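Local coordinates for SusD-like carbohydrate binding protein BF1063 (Bacteroides fragilis NCTC 9343, PDB 3I4G) that probably binds carbohydrate at the bacterial outer membrane, as a SusD-like protein would in glycan uptake, at residues A125-A130 with K197-A202; Q132-A137 with L204-M209; V143-N148 with L167-T172. One frame throughout, in Å; residues are numbered along the deposited sequence.

Contact 1: A125-A130 with K197-A202; sequences ARFLRA and KQAALA
Phe-127 reaches from helix 116-139 to the start of helix 197-211, where it lies against Ala-199 and Ala-200. Its CB is directed at the partner helix, and with CG anti to the backbone N (chi1 166°) the ring is carried across the gap between the two backbones. The first ring atom to arrive is CD1: Phe-127 CD1 lies 3.9 Å from Ala-200 CB. One bond further out, CE1 of the same ring reaches the peptide that joins the two alanines: it is 3.8 Å from Ala-200 CA and equally far from the carbonyl oxygen Ala-199 O. The tip, Phe-127 CZ, comes to 4.2 Å from Ala-199 CB. The ring approaches obliquely, with the CD1, CE1 and CZ flank nearest the second helix.

Small residues let the ring come close to the main chain of the second helix, and the nearest CA atoms, those of Phe-127 and Ala-200, are 6.4 Å apart. The pairing belongs to the helical core of the N-terminal part of the protein, probably of tetratricopeptide-repeat (TPR) type, as in other SusD proteins. Helix 163-180 also borders the pair, with Ala-178 touching Ala-200 and Phe-174 touching Ala-130. The Phe-127 ring meets Phe-253 edge-to-face, and the same Phe-253 touches Ala-199, so a loop residue packs on both partners. On another side of helix 116-139, Arg-126 and Arg-129 both form salt bridges to Glu-173.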
loop_
_atom_site.group_PDB
_atom_site.type_symbol
_atom_site.label_atom_id
_atom_site.label_comp_id
_atom_site.label_asym_id
_atom_site.label_seq_id
_atom_site.Cartn_x
_atom_site.Cartn_y
_atom_site.Cartn_z
ATOM N N ALA A 125 17.265 -2.683 13.354
ATOM C CA ALA A 125 16.855 -1.404 13.924
ATOM C C ALA A 125 17.093 -0.260 12.958
ATOM O O ALA A 125 16.258 0.656 12.848
ATOM C CB ALA A 125 17.585 -1.142 15.254
ATOM N N ARG A 126 18.209 -0.293 12.237
ATOM C CA ARG A 126 18.469 0.759 11.247
ATOM C C ARG A 126 17.476 0.703 10.085
ATOM O O ARG A 126 17.024 1.728 9.603
ATOM C CB ARG A 126 19.914 0.702 10.737
ATOM C CG ARG A 126 20.937 1.052 11.827
ATOM C CD ARG A 126 22.341 0.856 11.321
ATOM N NE ARG A 126 22.751 1.932 10.446
ATOM C CZ ARG A 126 23.962 2.013 9.900
ATOM N NH1 ARG A 126 24.840 1.037 10.064
ATOM N NH2 ARG A 126 24.288 3.062 9.169
ATOM N N PHE A 127 17.158 -0.501 9.636
ATOM C CA PHE A 127 16.158 -0.654 8.583
ATOM C C PHE A 127 14.839 -0.071 9.021
ATOM O O PHE A 127 14.237 0.725 8.320
ATOM C CB PHE A 127 15.978 -2.130 8.232
ATOM C CG PHE A 127 14.746 -2.405 7.397
ATOM C CD1 PHE A 127 14.744 -2.134 6.038
ATOM C CD2 PHE A 127 13.603 -2.926 7.977
ATOM C CE1 PHE A 127 13.612 -2.382 5.270
ATOM C CE2 PHE A 127 12.476 -3.175 7.190
ATOM C CZ PHE A 127 12.494 -2.891 5.836
ATOM N N LEU A 128 14.379 -0.467 10.199
ATOM C CA LEU A 128 13.096 0.001 10.712
ATOM C C LEU A 128 13.082 1.518 10.890
ATOM O O LEU A 128 12.120 2.172 10.480
ATOM C CB LEU A 128 12.741 -0.712 12.016
ATOM C CG LEU A 128 12.411 -2.186 11.861
ATOM C CD1 LEU A 128 12.347 -2.865 13.224
ATOM C CD2 LEU A 128 11.073 -2.418 11.069
ATOM N N ARG A 129 14.143 2.095 11.450
ATOM C CA ARG A 129 14.201 3.536 11.611
ATOM C C ARG A 129 14.170 4.232 10.257
ATOM O O ARG A 129 13.458 5.236 10.056
ATOM C CB ARG A 129 15.474 3.914 12.386
ATOM C CG ARG A 129 15.652 5.419 12.527
ATOM C CD ARG A 129 16.890 5.786 13.353
ATOM N NE ARG A 129 18.130 5.389 12.710
ATOM C CZ ARG A 129 19.338 5.677 13.192
ATOM N NH1 ARG A 129 19.473 6.359 14.312
ATOM N NH2 ARG A 129 20.410 5.299 12.535
ATOM N N ALA A 130 14.940 3.726 9.313
ATOM C CA ALA A 130 14.985 4.343 8.002
ATOM C C ALA A 130 13.658 4.277 7.246
ATOM O O ALA A 130 13.327 5.233 6.531
ATOM C CB ALA A 130 16.091 3.749 7.156
ATOM N N LYS A 197 17.797 -8.890 3.646
ATOM C CA LYS A 197 18.624 -8.067 2.799
ATOM C C LYS A 197 17.798 -7.437 1.685
ATOM O O LYS A 197 17.853 -6.241 1.422
ATOM C CB LYS A 197 19.748 -8.950 2.216
ATOM C CG LYS A 197 20.719 -8.242 1.319
ATOM C CD LYS A 197 21.838 -9.169 0.805
ATOM C CE LYS A 197 22.621 -9.904 1.884
ATOM N NZ LYS A 197 23.408 -8.929 2.700
ATOM N N GLN A 198 17.023 -8.270 1.003
ATOM C CA GLN A 198 16.183 -7.806 -0.106
ATOM C C GLN A 198 15.117 -6.807 0.313
ATOM O O GLN A 198 14.727 -5.967 -0.514
ATOM C CB GLN A 198 15.549 -9.010 -0.816
ATOM C CG GLN A 198 16.540 -9.865 -1.605
ATOM C CD GLN A 198 17.153 -11.012 -0.817
ATOM O OE1 GLN A 198 17.257 -10.982 0.447
ATOM N NE2 GLN A 198 17.540 -12.071 -1.554
ATOM N N ALA A 199 14.605 -6.882 1.540
ATOM C CA ALA A 199 13.652 -5.862 2.026
ATOM C C ALA A 199 14.337 -4.504 2.095
ATOM O O ALA A 199 13.782 -3.482 1.640
ATOM C CB ALA A 199 13.058 -6.264 3.393
ATOM N N ALA A 200 15.543 -4.473 2.656
ATOM C CA ALA A 200 16.283 -3.219 2.704
ATOM C C ALA A 200 16.637 -2.708 1.301
ATOM O O ALA A 200 16.564 -1.509 1.041
ATOM C CB ALA A 200 17.544 -3.373 3.612
ATOM N N LEU A 201 17.036 -3.605 0.389
ATOM C CA LEU A 201 17.323 -3.187 -0.974
ATOM C C LEU A 201 16.072 -2.654 -1.697
ATOM O O LEU A 201 16.194 -1.757 -2.548
ATOM C CB LEU A 201 17.957 -4.331 -1.810
ATOM C CG LEU A 201 19.325 -4.806 -1.394
ATOM C CD1 LEU A 201 19.694 -6.120 -2.093
ATOM C CD2 LEU A 201 20.318 -3.710 -1.711
ATOM N N ALA A 202 14.885 -3.191 -1.408
ATOM C CA ALA A 202 13.676 -2.721 -2.059
ATOM C C ALA A 202 13.345 -1.320 -1.582
ATOM O O ALA A 202 12.965 -0.466 -2.378
ATOM C CB ALA A 202 12.524 -3.672 -1.789
#

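Contact 2: Q132-A137 with L204-M209; sequences QYFYLA and LGRTCM
Segments 132-137 and 204-209 run in the same general direction, their axes 11.0 Å apart at closest approach and inclined by 25°, with Phe-134 and Thr-207 nearest in backbone register. Phe-134 bridges this separation. A chi1 of 165° swings its ring away from its own amide nitrogen and toward the second helix, where CE1 and CZ both lie 3.7 Å from Arg-206 CB. Phe-134 CD1, nearer the root of the ring, is 3.4 Å from Thr-207 OG1; that hydroxyl is hydrogen-bonded to Phe-203 O in its own helix.

The aliphatic part of Arg-206 crosses the phenyl ring at about a right angle and continues, extended from CG to NE, past CZ. Its guanidinium then arrives beside Tyr-135. The planes of the phenol and the guanidinium are almost perpendicular, and Tyr-135 OH stays 3.7 Å from Arg-206 NH1. Water 1 spans that interval, 2.6 Å from Tyr-135 OH and accepting from Arg-206 NH1 at 3.0 Å; it lies in plane at the edge of both flat groups. Within the first helix, Phe-134 CD2 sits over the centre of the Tyr-135 ring.

The pairing is consistent with the TPR-like helical core known in SusD proteins. Around the polar end, Tyr-135 OH also bonds to Trp-48 NE1, Arg-206 NE forms a salt bridge to Glu-389, and Trp-456 and Phe-203 make cation-pi contacts with Arg-206. The buried arginine charge is thus met by a carboxylate, aromatic rings and a water, which would be expected to offset part of its desolvation cost while its methylene chain contributes to the apolar packing.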
loop_
_atom_site.group_PDB
_atom_site.type_symbol
_atom_site.label_atom_id
_atom_site.label_comp_id
_atom_site.label_asym_id
_atom_site.label_seq_id
_atom_site.Cartn_x
_atom_site.Cartn_y
_atom_site.Cartn_z
ATOM N N GLN A 132 10.823 4.688 8.553
ATOM C CA GLN A 132 9.981 5.776 9.049
ATOM C C GLN A 132 10.343 7.078 8.381
ATOM O O GLN A 132 9.454 7.827 7.995
ATOM C CB GLN A 132 10.106 5.892 10.576
ATOM C CG GLN A 132 9.817 4.597 11.321
ATOM C CD GLN A 132 8.467 4.011 10.986
ATOM O OE1 GLN A 132 7.448 4.445 11.519
ATOM N NE2 GLN A 132 8.451 2.994 10.111
ATOM N N TYR A 133 11.639 7.369 8.245
ATOM C CA TYR A 133 12.065 8.574 7.556
ATOM C C TYR A 133 11.681 8.520 6.063
ATOM O O TYR A 133 11.379 9.539 5.489
ATOM C CB TYR A 133 13.566 8.828 7.766
ATOM C CG TYR A 133 13.828 9.368 9.137
ATOM C CD1 TYR A 133 13.392 10.631 9.476
ATOM C CD2 TYR A 133 14.465 8.604 10.113
ATOM C CE1 TYR A 133 13.592 11.132 10.738
ATOM C CE2 TYR A 133 14.706 9.119 11.379
ATOM C CZ TYR A 133 14.250 10.375 11.677
ATOM O OH TYR A 133 14.434 10.952 12.966
ATOM N N PHE A 134 11.691 7.336 5.450
ATOM C CA PHE A 134 11.280 7.174 4.069
ATOM C C PHE A 134 9.839 7.628 3.880
ATOM O O PHE A 134 9.549 8.399 2.957
ATOM C CB PHE A 134 11.469 5.694 3.639
ATOM C CG PHE A 134 10.743 5.345 2.374
ATOM C CD1 PHE A 134 11.295 5.590 1.139
ATOM C CD2 PHE A 134 9.474 4.805 2.428
ATOM C CE1 PHE A 134 10.611 5.323 -0.000
ATOM C CE2 PHE A 134 8.775 4.517 1.278
ATOM C CZ PHE A 134 9.355 4.791 0.065
ATOM N N TYR A 135 8.953 7.175 4.730
ATOM C CA TYR A 135 7.565 7.601 4.627
ATOM C C TYR A 135 7.360 9.077 5.045
ATOM O O TYR A 135 6.651 9.812 4.375
ATOM C CB TYR A 135 6.652 6.668 5.420
ATOM C CG TYR A 135 6.542 5.276 4.881
ATOM C CD1 TYR A 135 5.837 5.031 3.714
ATOM C CD2 TYR A 135 7.087 4.195 5.541
ATOM C CE1 TYR A 135 5.747 3.747 3.208
ATOM C CE2 TYR A 135 7.008 2.925 5.042
ATOM C CZ TYR A 135 6.338 2.718 3.862
ATOM O OH TYR A 135 6.229 1.439 3.367
ATOM N N LEU A 136 8.007 9.527 6.116
ATOM C CA LEU A 136 7.935 10.953 6.449
ATOM C C LEU A 136 8.384 11.829 5.295
ATOM O O LEU A 136 7.760 12.842 4.967
ATOM C CB LEU A 136 8.749 11.244 7.691
ATOM C CG LEU A 136 8.242 10.690 9.018
ATOM C CD1 LEU A 136 9.336 10.815 10.046
ATOM C CD2 LEU A 136 6.984 11.411 9.449
ATOM N N ALA A 137 9.512 11.479 4.701
ATOM C CA ALA A 137 10.078 12.208 3.563
ATOM C C ALA A 137 9.193 12.136 2.316
ATOM O O ALA A 137 9.233 13.046 1.507
ATOM C CB ALA A 137 11.494 11.661 3.200
ATOM N N LEU A 204 15.605 0.750 -0.454
ATOM C CA LEU A 204 16.649 1.541 -1.113
ATOM C C LEU A 204 16.198 1.937 -2.505
ATOM O O LEU A 204 16.328 3.100 -2.905
ATOM C CB LEU A 204 17.957 0.743 -1.208
ATOM C CG LEU A 204 19.110 1.360 -1.958
ATOM C CD1 LEU A 204 19.498 2.711 -1.325
ATOM C CD2 LEU A 204 20.300 0.412 -1.961
ATOM N N GLY A 205 15.722 0.981 -3.290
ATOM C CA GLY A 205 15.214 1.287 -4.613
ATOM C C GLY A 205 14.092 2.290 -4.610
ATOM O O GLY A 205 14.092 3.215 -5.436
ATOM N N ARG A 206 13.120 2.154 -3.707
ATOM C CA ARG A 206 12.052 3.134 -3.645
ATOM C C ARG A 206 12.599 4.521 -3.266
ATOM O O ARG A 206 12.127 5.547 -3.791
ATOM C CB ARG A 206 10.971 2.747 -2.617
ATOM C CG ARG A 206 10.057 1.587 -2.964
ATOM C CD ARG A 206 8.999 1.481 -1.892
ATOM N NE ARG A 206 7.944 0.524 -2.190
ATOM C CZ ARG A 206 6.900 0.388 -1.409
ATOM N NH1 ARG A 206 6.824 1.084 -0.274
ATOM N NH2 ARG A 206 5.950 -0.454 -1.733
ATOM N N THR A 207 13.567 4.561 -2.370
ATOM C CA THR A 207 14.192 5.846 -1.979
ATOM C C THR A 207 14.822 6.487 -3.200
ATOM O O THR A 207 14.643 7.683 -3.458
ATOM C CB THR A 207 15.231 5.615 -0.890
ATOM O OG1 THR A 207 14.582 5.099 0.272
ATOM C CG2 THR A 207 15.968 6.923 -0.512
ATOM N N CYS A 208 15.550 5.716 -3.988
ATOM C CA CYS A 208 16.180 6.268 -5.171
ATOM C C CYS A 208 15.153 6.781 -6.189
ATOM O O CYS A 208 15.385 7.781 -6.864
ATOM C CB CYS A 208 17.087 5.238 -5.838
ATOM S SG CYS A 208 18.552 4.722 -4.931
HETATM N N MSE A 209 14.020 6.106 -6.336
HETATM C CA MSE A 209 13.007 6.606 -7.266
HETATM C C MSE A 209 12.452 7.953 -6.759
HETATM O O MSE A 209 12.129 8.824 -7.551
HETATM C CB MSE A 209 11.891 5.574 -7.511
HETATM C CG MSE A 209 12.365 4.278 -8.208
HETATM SE SE MSE A 209 10.886 3.246 -8.963
HETATM C CE MSE A 209 9.726 3.263 -7.454
HETATM O O HOH W 1 4.428 0.975 1.486
#

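Contact 3: V143-N148 with L167-T172; sequences VPLVEN and LKWCVT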
loop_
_atom_site.group_PDB
_atom_site.type_symbol
_atom_site.label_atom_id
_atom_site.label_comp_id
_atom_site.label_asym_id
_atom_site.label_seq_id
_atom_site.Cartn_x
_atom_site.Cartn_y
_atom_site.Cartn_z
ATOM N N VAL A 143 11.447 17.497 7.455
ATOM C CA VAL A 143 11.117 17.145 8.838
ATOM C C VAL A 143 12.391 16.992 9.647
ATOM O O VAL A 143 13.494 16.873 9.089
ATOM C CB VAL A 143 10.294 15.815 8.900
ATOM C CG1 VAL A 143 8.973 15.940 8.079
ATOM C CG2 VAL A 143 11.110 14.624 8.419
ATOM N N PRO A 144 12.301 17.009 10.980
ATOM C CA PRO A 144 13.504 16.766 11.772
ATOM C C PRO A 144 14.102 15.384 11.576
ATOM O O PRO A 144 13.374 14.366 11.576
ATOM C CB PRO A 144 13.017 16.910 13.220
ATOM C CG PRO A 144 11.822 17.831 13.087
ATOM C CD PRO A 144 11.151 17.390 11.831
ATOM N N LEU A 145 15.416 15.338 11.375
ATOM C CA LEU A 145 16.148 14.099 11.241
ATOM C C LEU A 145 16.824 13.869 12.582
ATOM O O LEU A 145 17.863 14.458 12.895
ATOM C CB LEU A 145 17.129 14.206 10.072
ATOM C CG LEU A 145 18.000 12.955 9.837
ATOM C CD1 LEU A 145 17.160 11.724 9.559
ATOM C CD2 LEU A 145 18.958 13.167 8.669
ATOM N N VAL A 146 16.185 13.066 13.408
ATOM C CA VAL A 146 16.630 12.782 14.766
ATOM C C VAL A 146 17.230 11.388 14.825
ATOM O O VAL A 146 16.593 10.376 14.516
ATOM C CB VAL A 146 15.483 12.869 15.737
ATOM C CG1 VAL A 146 15.965 12.571 17.183
ATOM C CG2 VAL A 146 14.820 14.261 15.639
ATOM N N GLU A 147 18.476 11.319 15.254
ATOM C CA GLU A 147 19.227 10.072 15.409
ATOM C C GLU A 147 19.633 9.775 16.841
ATOM O O GLU A 147 19.913 8.639 17.188
ATOM C CB GLU A 147 20.493 10.164 14.553
ATOM C CG GLU A 147 20.204 10.379 13.091
ATOM C CD GLU A 147 21.448 10.699 12.264
ATOM O OE1 GLU A 147 22.234 9.772 11.976
ATOM O OE2 GLU A 147 21.580 11.867 11.817
ATOM N N ASN A 148 19.697 10.810 17.663
ATOM C CA ASN A 148 20.124 10.695 19.048
ATOM C C ASN A 148 18.948 10.693 19.997
ATOM O O ASN A 148 17.856 11.141 19.641
ATOM C CB ASN A 148 21.030 11.861 19.416
ATOM C CG ASN A 148 22.291 11.875 18.631
ATOM O OD1 ASN A 148 22.830 10.825 18.283
ATOM N ND2 ASN A 148 22.797 13.066 18.357
ATOM N N LEU A 167 16.525 11.843 2.213
ATOM C CA LEU A 167 16.612 10.737 1.277
ATOM C C LEU A 167 18.068 10.255 1.108
ATOM O O LEU A 167 18.315 9.046 1.017
ATOM C CB LEU A 167 15.991 11.118 -0.056
ATOM C CG LEU A 167 14.477 11.356 -0.011
ATOM C CD1 LEU A 167 13.999 11.858 -1.374
ATOM C CD2 LEU A 167 13.670 10.109 0.464
ATOM N N LYS A 168 19.038 11.166 1.085
ATOM C CA LYS A 168 20.437 10.757 1.022
ATOM C C LYS A 168 20.815 9.920 2.245
ATOM O O LYS A 168 21.570 8.947 2.134
ATOM C CB LYS A 168 21.371 11.976 0.930
ATOM C CG LYS A 168 21.335 12.691 -0.415
ATOM C CD LYS A 168 22.279 13.924 -0.439
ATOM N N TRP A 169 20.351 10.337 3.428
ATOM C CA TRP A 169 20.593 9.590 4.650
ATOM C C TRP A 169 19.937 8.210 4.568
ATOM O O TRP A 169 20.528 7.194 4.965
ATOM C CB TRP A 169 20.087 10.426 5.858
ATOM C CG TRP A 169 20.273 9.837 7.204
ATOM C CD1 TRP A 169 21.287 10.050 8.050
ATOM C CD2 TRP A 169 19.337 9.017 7.888
ATOM N NE1 TRP A 169 21.063 9.385 9.225
ATOM C CE2 TRP A 169 19.859 8.746 9.147
ATOM C CE3 TRP A 169 18.083 8.508 7.556
ATOM C CZ2 TRP A 169 19.197 7.947 10.075
ATOM C CZ3 TRP A 169 17.419 7.707 8.469
ATOM C CH2 TRP A 169 17.985 7.449 9.730
ATOM N N CYS A 170 18.718 8.156 4.042
ATOM C CA CYS A 170 18.021 6.874 3.891
ATOM C C CYS A 170 18.800 5.945 2.972
ATOM O O CYS A 170 18.872 4.759 3.222
ATOM C CB CYS A 170 16.619 7.061 3.363
ATOM S SG CYS A 170 15.407 7.709 4.556
ATOM N N VAL A 171 19.381 6.471 1.900
ATOM C CA VAL A 171 20.220 5.631 1.031
ATOM C C VAL A 171 21.351 4.991 1.836
ATOM O O VAL A 171 21.575 3.777 1.772
ATOM C CB VAL A 171 20.781 6.441 -0.155
ATOM C CG1 VAL A 171 21.930 5.699 -0.831
ATOM C CG2 VAL A 171 19.649 6.791 -1.146
ATOM N N THR A 172 22.052 5.800 2.629
ATOM C CA THR A 172 23.155 5.292 3.426
ATOM C C THR A 172 22.656 4.237 4.404
ATOM O O THR A 172 23.274 3.160 4.548
ATOM C CB THR A 172 23.827 6.436 4.189
ATOM O OG1 THR A 172 24.301 7.401 3.230
ATOM C CG2 THR A 172 24.977 5.913 5.073
#
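A mixed apolar and polar surface contact, centred on the indole of Trp-169, joins the loop that follows helix 116-139 to the first half of helix 163-180. Leu-145 and Glu-147, two residues apart on the loop, reach different parts of the same ring system.

Leu-145 covers one face. Its CD1 forms a CH-pi contact with the six-membered ring of Trp-169, 3.9 Å from the centroid and only 12° off the normal. The other methyl, Leu-145 CD2, lies by the pyrrole portion at 3.9 Å from both Trp-169 CG and Trp-169 CD1, and the forked side chain thus spans both rings. With CG trans to the amide nitrogen, Trp-169 directs its indole out from the helix to the loop.

Glu-147 comes to the indole edge, where Trp-169 NE1 donates to Glu-147 OE1 at 3.0 Å with an N-H...O angle of 155°. The carboxylate is turned 75° from the indole plane. The N-H meets OE1 from well above the carboxylate plane, and the oxygen is tilted slightly from the plane of the indole.

Helix 116-139 completes the surroundings: Tyr-133 meets the Trp-169 ring with the planes nearly perpendicular and also touches Leu-145, and Arg-129, whose salt-bridge partner is Glu-173, packs on both Trp-169 and Glu-147. In this way the connection out of helix 116-139 is tied to the next long helix of the SusD-like N-terminal region. Together, the leucine over the face and the carboxylate at the N-H would be expected to hold the side-chain torsions of Trp-169 in one setting, although the out-of-plane approach to OE1 implies a bond less than ideally directed.

Contacts 1 and 2 are successive steps along one helix pair, 116-139 with 197-211, their centres about 10 Å apart; each places a phenylalanine of the first helix against the second. Contact 3 uses helix 163-180, which precedes helix 197-211 in the chain, and is nested within the loops closed by both other contacts. Its centre is about 13 Å from that of contact 1 and 10 Å from that of contact 2. Direct touches link them: Arg-129 NE is 3.6 Å from Trp-169 CH2, Tyr-133 OH probably hydrogen-bonds to Val-146 O at 2.7 Å, and Thr-207 CG2 approaches Leu-167 O at 3.5 Å. Contacts 1 and 2 are buried, whereas contact 3 lies at the surface.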